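Local structure of universal stress protein (Archaeoglobus fulgidus, 6HCD) at residues I23-V31 with F112-I123; V31-L42 with E78-I87. The protein belongs to the universal stress protein A family, is of uncharacterised function, and probably serves in the stress response, perhaps by binding a nucleotide as some relatives do. All coordinates share one frame; numbering follows the deposited sequence.

Contact 1: I23-V31 with F112-I123; sequences IYMPIVVAV and FADEVDAIAIVI
Val-28 and Ile-121 sit side by side on two neighbouring parallel strands, 27-30 and 120-123, in the middle of the Rossmann-like alpha/beta sheet of the universal stress protein fold; the axes of the two short segments make an angle of 26°. Val-28 uses both its backbone polar atoms across the pair: its N reaches Ala-120 O at 3.0 Å, and its O takes Val-122 N at 2.7 Å. Further along the strands, toward their C-terminal ends, Ala-30 N bonds to Val-122 O at 3.1 Å. At the N-terminal end of the pairing Ile-119 N gives to Pro-26 O at 2.8 Å, coming in 25° off the carbonyl plane. There too Ile-119 CG1 presses on CB of selenomethionine Met-25 at 3.4 Å, a tight fit, and the two side chains cross at about a right angle.

On the face carrying Val-28, helix 105-115 ends in a Schellman motif at Asp-117, and the chain turns there into its strand. With CG1 anti to its backbone N (chi1 167°), Val-28 puts CG2 beside the N and into this turn, where it meets Ala-118 CB at 3.5 Å, touches Val-116 CG2, and comes against the edge of the Phe-112 ring. The pyrrolidine ring of Pro-26 packs on the same valine, its CG 3.6 Å from Val-116 CG2.

On the other face the contact across the strands is aliphatic, with Ile-27 CG2 3.8 Å from Val-122 CG2. Helix 36-52 covers it, laying Val-41 and Leu-42 on Val-29. Strand 56-62 bonds to the far edge of 27-30 through Tyr-57 and Val-59, and strand 151-154 flanks 120-123, with Ile-152 against Ala-120 and Ile-154 against Val-122.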
loop_
_atom_site.group_PDB
_atom_site.type_symbol
_atom_site.label_atom_id
_atom_site.label_comp_id
_atom_site.label_asym_id
_atom_site.label_seq_id
_atom_site.Cartn_x
_atom_site.Cartn_y
_atom_site.Cartn_z
ATOM N N ILE A 23 18.501 -2.174 15.150
ATOM C CA ILE A 23 18.352 -0.768 15.648
ATOM C C ILE A 23 17.284 -0.016 14.839
ATOM O O ILE A 23 16.767 0.972 15.349
ATOM C CB ILE A 23 19.710 -0.021 15.645
ATOM C CG1 ILE A 23 19.728 1.153 16.631
ATOM C CG2 ILE A 23 20.102 0.432 14.245
ATOM C CD1 ILE A 23 21.082 1.823 16.779
ATOM N N TYR A 24 17.003 -0.445 13.596
ATOM C CA TYR A 24 16.122 0.266 12.678
ATOM C C TYR A 24 15.000 -0.642 12.180
ATOM O O TYR A 24 15.137 -1.854 12.117
ATOM C CB TYR A 24 16.927 0.853 11.514
ATOM C CG TYR A 24 17.566 2.189 11.804
ATOM C CD1 TYR A 24 17.290 2.895 12.967
ATOM C CD2 TYR A 24 18.404 2.784 10.874
ATOM C CE1 TYR A 24 17.861 4.131 13.218
ATOM C CE2 TYR A 24 18.986 4.018 11.112
ATOM C CZ TYR A 24 18.712 4.697 12.286
ATOM O OH TYR A 24 19.278 5.915 12.528
HETATM N N MSE A 25 13.890 0.005 11.802
HETATM C CA MSE A 25 12.761 -0.650 11.173
HETATM C C MSE A 25 12.967 -0.519 9.661
HETATM O O MSE A 25 12.890 0.576 9.096
HETATM C CB MSE A 25 11.520 0.066 11.638
HETATM C CG MSE A 25 11.365 -0.146 13.147
HETATM SE SE MSE A 25 9.725 0.717 13.755
HETATM C CE MSE A 25 9.991 2.572 13.119
ATOM N N PRO A 26 13.236 -1.628 8.947
ATOM C CA PRO A 26 13.499 -1.543 7.508
ATOM C C PRO A 26 12.231 -1.365 6.660
ATOM O O PRO A 26 11.084 -1.622 7.137
ATOM C CB PRO A 26 14.120 -2.909 7.212
ATOM C CG PRO A 26 13.454 -3.844 8.207
ATOM C CD PRO A 26 13.263 -3.011 9.464
ATOM N N ILE A 27 12.451 -0.990 5.399
ATOM C CA ILE A 27 11.466 -1.167 4.349
ATOM C C ILE A 27 11.660 -2.591 3.804
ATOM O O ILE A 27 12.776 -2.952 3.424
ATOM C CB ILE A 27 11.662 -0.105 3.239
ATOM C CG1 ILE A 27 11.429 1.325 3.731
ATOM C CG2 ILE A 27 10.818 -0.416 2.011
ATOM C CD1 ILE A 27 9.990 1.605 4.123
ATOM N N VAL A 28 10.583 -3.376 3.739
ATOM C CA VAL A 28 10.625 -4.717 3.159
ATOM C C VAL A 28 10.013 -4.639 1.763
ATOM O O VAL A 28 8.933 -4.090 1.605
ATOM C CB VAL A 28 9.869 -5.736 4.034
ATOM C CG1 VAL A 28 9.624 -7.057 3.322
ATOM C CG2 VAL A 28 10.582 -5.953 5.355
ATOM N N VAL A 29 10.714 -5.183 0.768
ATOM C CA VAL A 29 10.217 -5.202 -0.582
ATOM C C VAL A 29 10.211 -6.661 -1.054
ATOM O O VAL A 29 11.195 -7.372 -0.913
ATOM C CB VAL A 29 11.015 -4.260 -1.505
ATOM C CG1 VAL A 29 12.497 -4.572 -1.532
ATOM C CG2 VAL A 29 10.431 -4.253 -2.899
ATOM N N ALA A 30 9.047 -7.119 -1.536
ATOM C CA ALA A 30 8.879 -8.448 -2.074
ATOM C C ALA A 30 9.010 -8.382 -3.601
ATOM O O ALA A 30 8.310 -7.622 -4.241
ATOM C CB ALA A 30 7.546 -9.005 -1.656
ATOM N N VAL A 31 9.907 -9.194 -4.165
ATOM C CA VAL A 31 10.125 -9.223 -5.616
ATOM C C VAL A 31 9.964 -10.660 -6.119
ATOM O O VAL A 31 10.476 -11.593 -5.499
ATOM C CB VAL A 31 11.499 -8.639 -5.999
ATOM C CG1 VAL A 31 11.570 -7.157 -5.691
ATOM C CG2 VAL A 31 12.634 -9.382 -5.340
ATOM N N PHE A 112 7.784 -12.407 7.839
ATOM C CA PHE A 112 9.096 -11.780 7.773
ATOM C C PHE A 112 9.005 -10.301 8.184
ATOM O O PHE A 112 9.823 -9.828 8.980
ATOM C CB PHE A 112 9.702 -11.884 6.369
ATOM C CG PHE A 112 11.076 -11.276 6.272
ATOM C CD1 PHE A 112 12.182 -11.966 6.737
ATOM C CD2 PHE A 112 11.263 -9.998 5.762
ATOM C CE1 PHE A 112 13.444 -11.405 6.670
ATOM C CE2 PHE A 112 12.531 -9.440 5.685
ATOM C CZ PHE A 112 13.615 -10.136 6.162
ATOM N N ALA A 113 8.025 -9.580 7.621
ATOM C CA ALA A 113 7.823 -8.162 7.909
ATOM C C ALA A 113 7.587 -7.947 9.414
ATOM O O ALA A 113 8.107 -7.002 9.983
ATOM C CB ALA A 113 6.676 -7.629 7.093
ATOM N N ASP A 114 6.807 -8.828 10.036
ATOM C CA ASP A 114 6.573 -8.757 11.505
ATOM C C ASP A 114 7.871 -9.060 12.268
ATOM O O ASP A 114 8.190 -8.404 13.250
ATOM C CB ASP A 114 5.437 -9.689 11.925
ATOM C CG ASP A 114 4.063 -9.216 11.493
ATOM O OD1 ASP A 114 3.935 -8.024 11.130
ATOM O OD2 ASP A 114 3.131 -10.051 11.501
ATOM N N GLU A 115 8.631 -10.050 11.794
ATOM C CA GLU A 115 9.852 -10.504 12.470
ATOM C C GLU A 115 10.896 -9.377 12.508
ATOM O O GLU A 115 11.630 -9.272 13.476
ATOM C CB GLU A 115 10.411 -11.756 11.796
ATOM C CG GLU A 115 9.585 -13.002 12.067
ATOM C CD GLU A 115 9.639 -14.084 11.001
ATOM O OE1 GLU A 115 10.509 -14.017 10.128
ATOM O OE2 GLU A 115 8.796 -14.982 11.042
ATOM N N VAL A 116 10.970 -8.554 11.454
ATOM C CA VAL A 116 11.986 -7.498 11.362
ATOM C C VAL A 116 11.392 -6.136 11.745
ATOM O O VAL A 116 12.082 -5.122 11.623
ATOM C CB VAL A 116 12.665 -7.447 9.981
ATOM C CG1 VAL A 116 13.283 -8.787 9.631
ATOM C CG2 VAL A 116 11.718 -6.969 8.891
ATOM N N ASP A 117 10.133 -6.112 12.191
ATOM C CA ASP A 117 9.437 -4.891 12.598
ATOM C C ASP A 117 9.497 -3.838 11.477
ATOM O O ASP A 117 9.880 -2.689 11.714
ATOM C CB ASP A 117 10.001 -4.345 13.913
ATOM C CG ASP A 117 9.120 -3.298 14.586
ATOM O OD1 ASP A 117 7.906 -3.293 14.341
ATOM O OD2 ASP A 117 9.661 -2.486 15.348
ATOM N N ALA A 118 9.105 -4.247 10.259
ATOM C CA ALA A 118 9.201 -3.412 9.060
ATOM C C ALA A 118 8.308 -2.177 9.203
ATOM O O ALA A 118 7.217 -2.249 9.820
ATOM C CB ALA A 118 8.796 -4.217 7.841
ATOM N N ILE A 119 8.754 -1.061 8.624
ATOM C CA ILE A 119 7.942 0.165 8.556
ATOM C C ILE A 119 6.777 -0.086 7.586
ATOM O O ILE A 119 5.645 0.358 7.810
ATOM C CB ILE A 119 8.790 1.373 8.106
ATOM C CG1 ILE A 119 9.864 1.732 9.133
ATOM C CG2 ILE A 119 7.896 2.565 7.799
ATOM C CD1 ILE A 119 10.810 2.831 8.705
ATOM N N ALA A 120 7.087 -0.771 6.478
ATOM C CA ALA A 120 6.094 -1.095 5.466
ATOM C C ALA A 120 6.622 -2.231 4.591
ATOM O O ALA A 120 7.838 -2.513 4.573
ATOM C CB ALA A 120 5.774 0.126 4.626
ATOM N N ILE A 121 5.678 -2.883 3.902
ATOM C CA ILE A 121 5.952 -3.838 2.838
ATOM C C ILE A 121 5.633 -3.147 1.511
ATOM O O ILE A 121 4.580 -2.563 1.368
ATOM C CB ILE A 121 5.114 -5.120 2.993
ATOM C CG1 ILE A 121 5.242 -5.730 4.390
ATOM C CG2 ILE A 121 5.439 -6.117 1.893
ATOM C CD1 ILE A 121 4.233 -6.817 4.653
ATOM N N VAL A 122 6.546 -3.249 0.557
ATOM C CA VAL A 122 6.299 -2.717 -0.778
ATOM C C VAL A 122 6.214 -3.913 -1.733
ATOM O O VAL A 122 7.085 -4.773 -1.697
ATOM C CB VAL A 122 7.391 -1.721 -1.210
ATOM C CG1 VAL A 122 7.028 -1.045 -2.515
ATOM C CG2 VAL A 122 7.701 -0.704 -0.138
ATOM N N ILE A 123 5.140 -3.964 -2.530
ATOM C CA ILE A 123 4.868 -5.092 -3.390
ATOM C C ILE A 123 4.291 -4.601 -4.715
ATOM O O ILE A 123 3.616 -3.567 -4.766
ATOM C CB ILE A 123 3.930 -6.099 -2.694
ATOM C CG1 ILE A 123 3.979 -7.462 -3.379
ATOM C CG2 ILE A 123 2.511 -5.550 -2.573
ATOM C CD1 ILE A 123 3.516 -8.602 -2.481
#

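Contact 2: V31-L42 with E78-I87; sequences VDKKSDRAERVL and ETLSWAVSII
The indole of Trp-82 has Lys-34 CD over one face, 3.5 Å from the centroid of the five-membered ring in a CH-pi contact, and Ile-86 CG1 of its own helix on the opposite face. Its benzene edge is met in plane by Ala-38 CB, 3.8 Å from CH2. Glu-39 runs at about a right angle to the Trp-82 side chain, its CG at the ring edge 3.4 Å from CZ2 and its carboxylate only 23° from the indole plane. Leu-42 CD1 lies 3.7 Å from Trp-82 CZ3. The ring reaches across to helix 36-52 because its CG stands anti to the backbone N (chi1 166°). With an alanine here, the methylenes of Lys-34 would probably lose the surface they lie on and a gap would open beside Ala-38 and Leu-42.

Helices 36-52 and 70-89 are neighbours on one side of the doubly wound sheet, their segments crossing at -45° with axes 9.9 Å apart. Leu-42 goes in as a knob into the hole formed by Trp-82, Ala-83, Ile-86 and Ile-87, its CD1 3.6 Å from Ala-83 CB.

Polar contacts gather before the first helix, where Ser-35 is the N-cap, its OG accepting from Ala-38 N. Lys-34, bent twice near its end, brings NZ into a long salt bridge with Glu-78 OE1. A water donates to both Asp-32 O and Thr-79 OG1; Thr-79 OG1 also bonds to Glu-75 O.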
loop_
_atom_site.group_PDB
_atom_site.type_symbol
_atom_site.label_atom_id
_atom_site.label_comp_id
_atom_site.label_asym_id
_atom_site.label_seq_id
_atom_site.Cartn_x
_atom_site.Cartn_y
_atom_site.Cartn_z
ATOM N N VAL A 31 9.907 -9.194 -4.165
ATOM C CA VAL A 31 10.125 -9.223 -5.616
ATOM C C VAL A 31 9.964 -10.660 -6.119
ATOM O O VAL A 31 10.476 -11.593 -5.499
ATOM C CB VAL A 31 11.499 -8.639 -5.999
ATOM C CG1 VAL A 31 11.570 -7.157 -5.691
ATOM C CG2 VAL A 31 12.634 -9.382 -5.340
ATOM N N ASP A 32 9.254 -10.824 -7.245
ATOM C CA ASP A 32 9.048 -12.141 -7.831
ATOM C C ASP A 32 10.230 -12.457 -8.759
ATOM O O ASP A 32 11.027 -13.328 -8.477
ATOM C CB ASP A 32 7.689 -12.225 -8.531
ATOM C CG ASP A 32 7.369 -13.601 -9.108
ATOM O OD1 ASP A 32 7.910 -14.601 -8.576
ATOM O OD2 ASP A 32 6.618 -13.658 -10.107
ATOM N N LYS A 33 10.345 -11.695 -9.850
ATOM C CA LYS A 33 11.283 -11.974 -10.927
ATOM C C LYS A 33 11.915 -10.656 -11.368
ATOM O O LYS A 33 11.547 -9.586 -10.920
ATOM C CB LYS A 33 10.575 -12.688 -12.081
ATOM C CG LYS A 33 9.317 -12.004 -12.610
ATOM C CD LYS A 33 8.575 -12.795 -13.665
ATOM C CE LYS A 33 7.805 -11.920 -14.635
ATOM N NZ LYS A 33 7.047 -12.732 -15.616
ATOM N N LYS A 34 12.946 -10.738 -12.201
ATOM C CA LYS A 34 13.474 -9.523 -12.810
ATOM C C LYS A 34 12.456 -9.081 -13.861
ATOM O O LYS A 34 12.091 -9.862 -14.714
ATOM C CB LYS A 34 14.882 -9.738 -13.368
ATOM C CG LYS A 34 15.846 -10.354 -12.362
ATOM C CD LYS A 34 17.295 -10.081 -12.642
ATOM C CE LYS A 34 17.878 -11.096 -13.591
ATOM N NZ LYS A 34 18.236 -12.361 -12.902
ATOM N N SER A 35 11.952 -7.853 -13.727
ATOM C CA SER A 35 10.904 -7.324 -14.589
ATOM C C SER A 35 10.866 -5.807 -14.425
ATOM O O SER A 35 11.386 -5.267 -13.426
ATOM C CB SER A 35 9.558 -7.941 -14.269
ATOM O OG SER A 35 9.105 -7.545 -12.976
ATOM N N ASP A 36 10.258 -5.136 -15.412
ATOM C CA ASP A 36 10.032 -3.701 -15.375
ATOM C C ASP A 36 9.215 -3.364 -14.124
ATOM O O ASP A 36 9.502 -2.368 -13.463
ATOM C CB ASP A 36 9.396 -3.195 -16.680
ATOM C CG ASP A 36 10.318 -3.266 -17.902
ATOM O OD1 ASP A 36 11.423 -3.852 -17.800
ATOM O OD2 ASP A 36 9.926 -2.740 -18.963
ATOM N N ARG A 37 8.214 -4.185 -13.790
ATOM C CA ARG A 37 7.391 -3.944 -12.604
ATOM C C ARG A 37 8.257 -4.005 -11.338
ATOM O O ARG A 37 8.154 -3.129 -10.462
ATOM C CB ARG A 37 6.211 -4.921 -12.485
ATOM C CG ARG A 37 5.320 -4.605 -11.290
ATOM C CD ARG A 37 3.968 -5.308 -11.231
ATOM N NE ARG A 37 4.103 -6.670 -10.729
ATOM C CZ ARG A 37 3.872 -7.778 -11.448
ATOM N NH1 ARG A 37 4.013 -8.968 -10.892
ATOM N NH2 ARG A 37 3.540 -7.692 -12.727
ATOM N N ALA A 38 9.085 -5.050 -11.227
ATOM C CA ALA A 38 9.939 -5.226 -10.062
ATOM C C ALA A 38 10.834 -3.992 -9.891
ATOM O O ALA A 38 11.008 -3.503 -8.790
ATOM C CB ALA A 38 10.737 -6.503 -10.184
ATOM N N GLU A 39 11.357 -3.468 -11.005
ATOM C CA GLU A 39 12.207 -2.278 -10.981
ATOM C C GLU A 39 11.452 -1.082 -10.388
ATOM O O GLU A 39 12.031 -0.335 -9.608
ATOM C CB GLU A 39 12.681 -1.888 -12.383
ATOM C CG GLU A 39 13.749 -2.768 -12.969
ATOM C CD GLU A 39 14.162 -2.352 -14.371
ATOM O OE1 GLU A 39 13.484 -1.495 -14.972
ATOM O OE2 GLU A 39 15.159 -2.892 -14.873
ATOM N N ARG A 40 10.193 -0.884 -10.785
ATOM C CA ARG A 40 9.383 0.243 -10.307
ATOM C C ARG A 40 9.123 0.079 -8.805
ATOM O O ARG A 40 9.171 1.072 -8.051
ATOM C CB ARG A 40 8.062 0.358 -11.074
ATOM C CG ARG A 40 8.209 0.826 -12.514
ATOM C CD ARG A 40 6.876 1.073 -13.203
ATOM N NE ARG A 40 6.032 -0.115 -13.253
ATOM C CZ ARG A 40 5.991 -0.987 -14.257
ATOM N NH1 ARG A 40 6.805 -0.868 -15.298
ATOM N NH2 ARG A 40 5.105 -1.970 -14.219
ATOM N N VAL A 41 8.851 -1.166 -8.392
ATOM C CA VAL A 41 8.630 -1.521 -6.984
ATOM C C VAL A 41 9.867 -1.132 -6.173
ATOM O O VAL A 41 9.771 -0.476 -5.133
ATOM C CB VAL A 41 8.274 -3.010 -6.832
ATOM C CG1 VAL A 41 8.321 -3.462 -5.376
ATOM C CG2 VAL A 41 6.890 -3.312 -7.412
ATOM N N LEU A 42 11.037 -1.531 -6.672
ATOM C CA LEU A 42 12.314 -1.313 -5.981
ATOM C C LEU A 42 12.652 0.176 -5.925
ATOM O O LEU A 42 13.133 0.639 -4.918
ATOM C CB LEU A 42 13.409 -2.103 -6.699
ATOM C CG LEU A 42 13.357 -3.614 -6.507
ATOM C CD1 LEU A 42 14.164 -4.327 -7.584
ATOM C CD2 LEU A 42 13.819 -4.018 -5.120
ATOM N N GLU A 78 19.520 -14.798 -7.894
ATOM C CA GLU A 78 19.909 -13.847 -8.937
ATOM C C GLU A 78 18.975 -12.634 -8.892
ATOM O O GLU A 78 19.425 -11.503 -8.996
ATOM C CB GLU A 78 19.885 -14.509 -10.320
ATOM C CG GLU A 78 21.115 -15.344 -10.635
ATOM C CD GLU A 78 21.200 -15.823 -12.078
ATOM O OE1 GLU A 78 21.163 -14.968 -12.989
ATOM O OE2 GLU A 78 21.308 -17.054 -12.290
ATOM N N THR A 79 17.671 -12.868 -8.733
ATOM C CA THR A 79 16.687 -11.793 -8.641
ATOM C C THR A 79 17.021 -10.882 -7.450
ATOM O O THR A 79 16.977 -9.668 -7.574
ATOM C CB THR A 79 15.263 -12.350 -8.522
ATOM O OG1 THR A 79 15.011 -13.092 -9.712
ATOM C CG2 THR A 79 14.206 -11.291 -8.293
ATOM N N LEU A 80 17.355 -11.472 -6.300
ATOM C CA LEU A 80 17.631 -10.687 -5.084
ATOM C C LEU A 80 18.920 -9.874 -5.241
ATOM O O LEU A 80 19.010 -8.737 -4.785
ATOM C CB LEU A 80 17.742 -11.633 -3.885
ATOM C CG LEU A 80 16.430 -12.275 -3.447
ATOM C CD1 LEU A 80 16.669 -13.243 -2.333
ATOM C CD2 LEU A 80 15.432 -11.237 -3.042
ATOM N N SER A 81 19.937 -10.484 -5.861
ATOM C CA SER A 81 21.201 -9.817 -6.108
ATOM C C SER A 81 20.985 -8.604 -7.025
ATOM O O SER A 81 21.493 -7.511 -6.801
ATOM C CB SER A 81 22.215 -10.796 -6.663
ATOM O OG SER A 81 23.397 -10.108 -7.031
ATOM N N TRP A 82 20.224 -8.820 -8.093
ATOM C CA TRP A 82 19.835 -7.766 -9.028
ATOM C C TRP A 82 19.053 -6.674 -8.289
ATOM O O TRP A 82 19.300 -5.491 -8.443
ATOM C CB TRP A 82 19.024 -8.389 -10.161
ATOM C CG TRP A 82 18.282 -7.421 -11.020
ATOM C CD1 TRP A 82 18.770 -6.746 -12.098
ATOM C CD2 TRP A 82 16.883 -7.089 -10.932
ATOM N NE1 TRP A 82 17.777 -6.002 -12.676
ATOM C CE2 TRP A 82 16.612 -6.176 -11.973
ATOM C CE3 TRP A 82 15.845 -7.450 -10.060
ATOM C CZ2 TRP A 82 15.340 -5.624 -12.162
ATOM C CZ3 TRP A 82 14.605 -6.885 -10.232
ATOM C CH2 TRP A 82 14.360 -5.965 -11.254
ATOM N N ALA A 83 18.079 -7.083 -7.484
ATOM C CA ALA A 83 17.214 -6.136 -6.778
ATOM C C ALA A 83 18.038 -5.235 -5.854
ATOM O O ALA A 83 17.803 -4.044 -5.812
ATOM C CB ALA A 83 16.136 -6.884 -6.026
ATOM N N VAL A 84 18.978 -5.808 -5.096
ATOM C CA VAL A 84 19.827 -5.033 -4.180
ATOM C C VAL A 84 20.696 -4.040 -4.973
ATOM O O VAL A 84 20.935 -2.918 -4.518
ATOM C CB VAL A 84 20.661 -5.960 -3.270
ATOM C CG1 VAL A 84 21.865 -5.240 -2.655
ATOM C CG2 VAL A 84 19.784 -6.622 -2.199
ATOM N N SER A 85 21.151 -4.426 -6.177
ATOM C CA SER A 85 21.942 -3.522 -7.003
ATOM C C SER A 85 21.088 -2.307 -7.405
ATOM O O SER A 85 21.565 -1.185 -7.397
ATOM C CB SER A 85 22.581 -4.250 -8.180
ATOM O OG SER A 85 21.682 -4.384 -9.268
ATOM N N ILE A 86 19.805 -2.521 -7.703
ATOM C CA ILE A 86 18.879 -1.429 -8.034
ATOM C C ILE A 86 18.742 -0.485 -6.824
ATOM O O ILE A 86 18.807 0.728 -6.960
ATOM C CB ILE A 86 17.511 -1.976 -8.503
ATOM C CG1 ILE A 86 17.605 -2.762 -9.818
ATOM C CG2 ILE A 86 16.488 -0.865 -8.599
ATOM C CD1 ILE A 86 17.967 -1.942 -11.019
ATOM N N ILE A 87 18.566 -1.057 -5.634
ATOM C CA ILE A 87 18.395 -0.285 -4.392
ATOM C C ILE A 87 19.610 0.633 -4.197
ATOM O O ILE A 87 19.462 1.809 -3.891
ATOM C CB ILE A 87 18.174 -1.230 -3.200
ATOM C CG1 ILE A 87 16.856 -2.004 -3.326
ATOM C CG2 ILE A 87 18.231 -0.480 -1.890
ATOM C CD1 ILE A 87 15.619 -1.122 -3.437
HETATM O O HOH W 1 13.188 -14.842 -8.956
HETATM O O HOH W 2 14.109 -13.306 -13.077
#

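Contact 1 is sheet core, and contact 2 joins two helices on one of its faces. They share Val-31, where strand 27-30 hands over to the loop before helix 36-52, and they touch directly: Val-41 CG1 lies 3.3 Å from Val-29 CG2. The chemistry changes outward. In 23-31 with 112-123, backbone hydrogen bonds join mostly buried elements; between 31-42 and 78-87 no direct hydrogen bond crosses, and apolar packing gives way to charges and bridging water at the surface. Unidentified ligand density has been modelled near Ala-30 and near Asp-32, by the C-terminal end of the first strand.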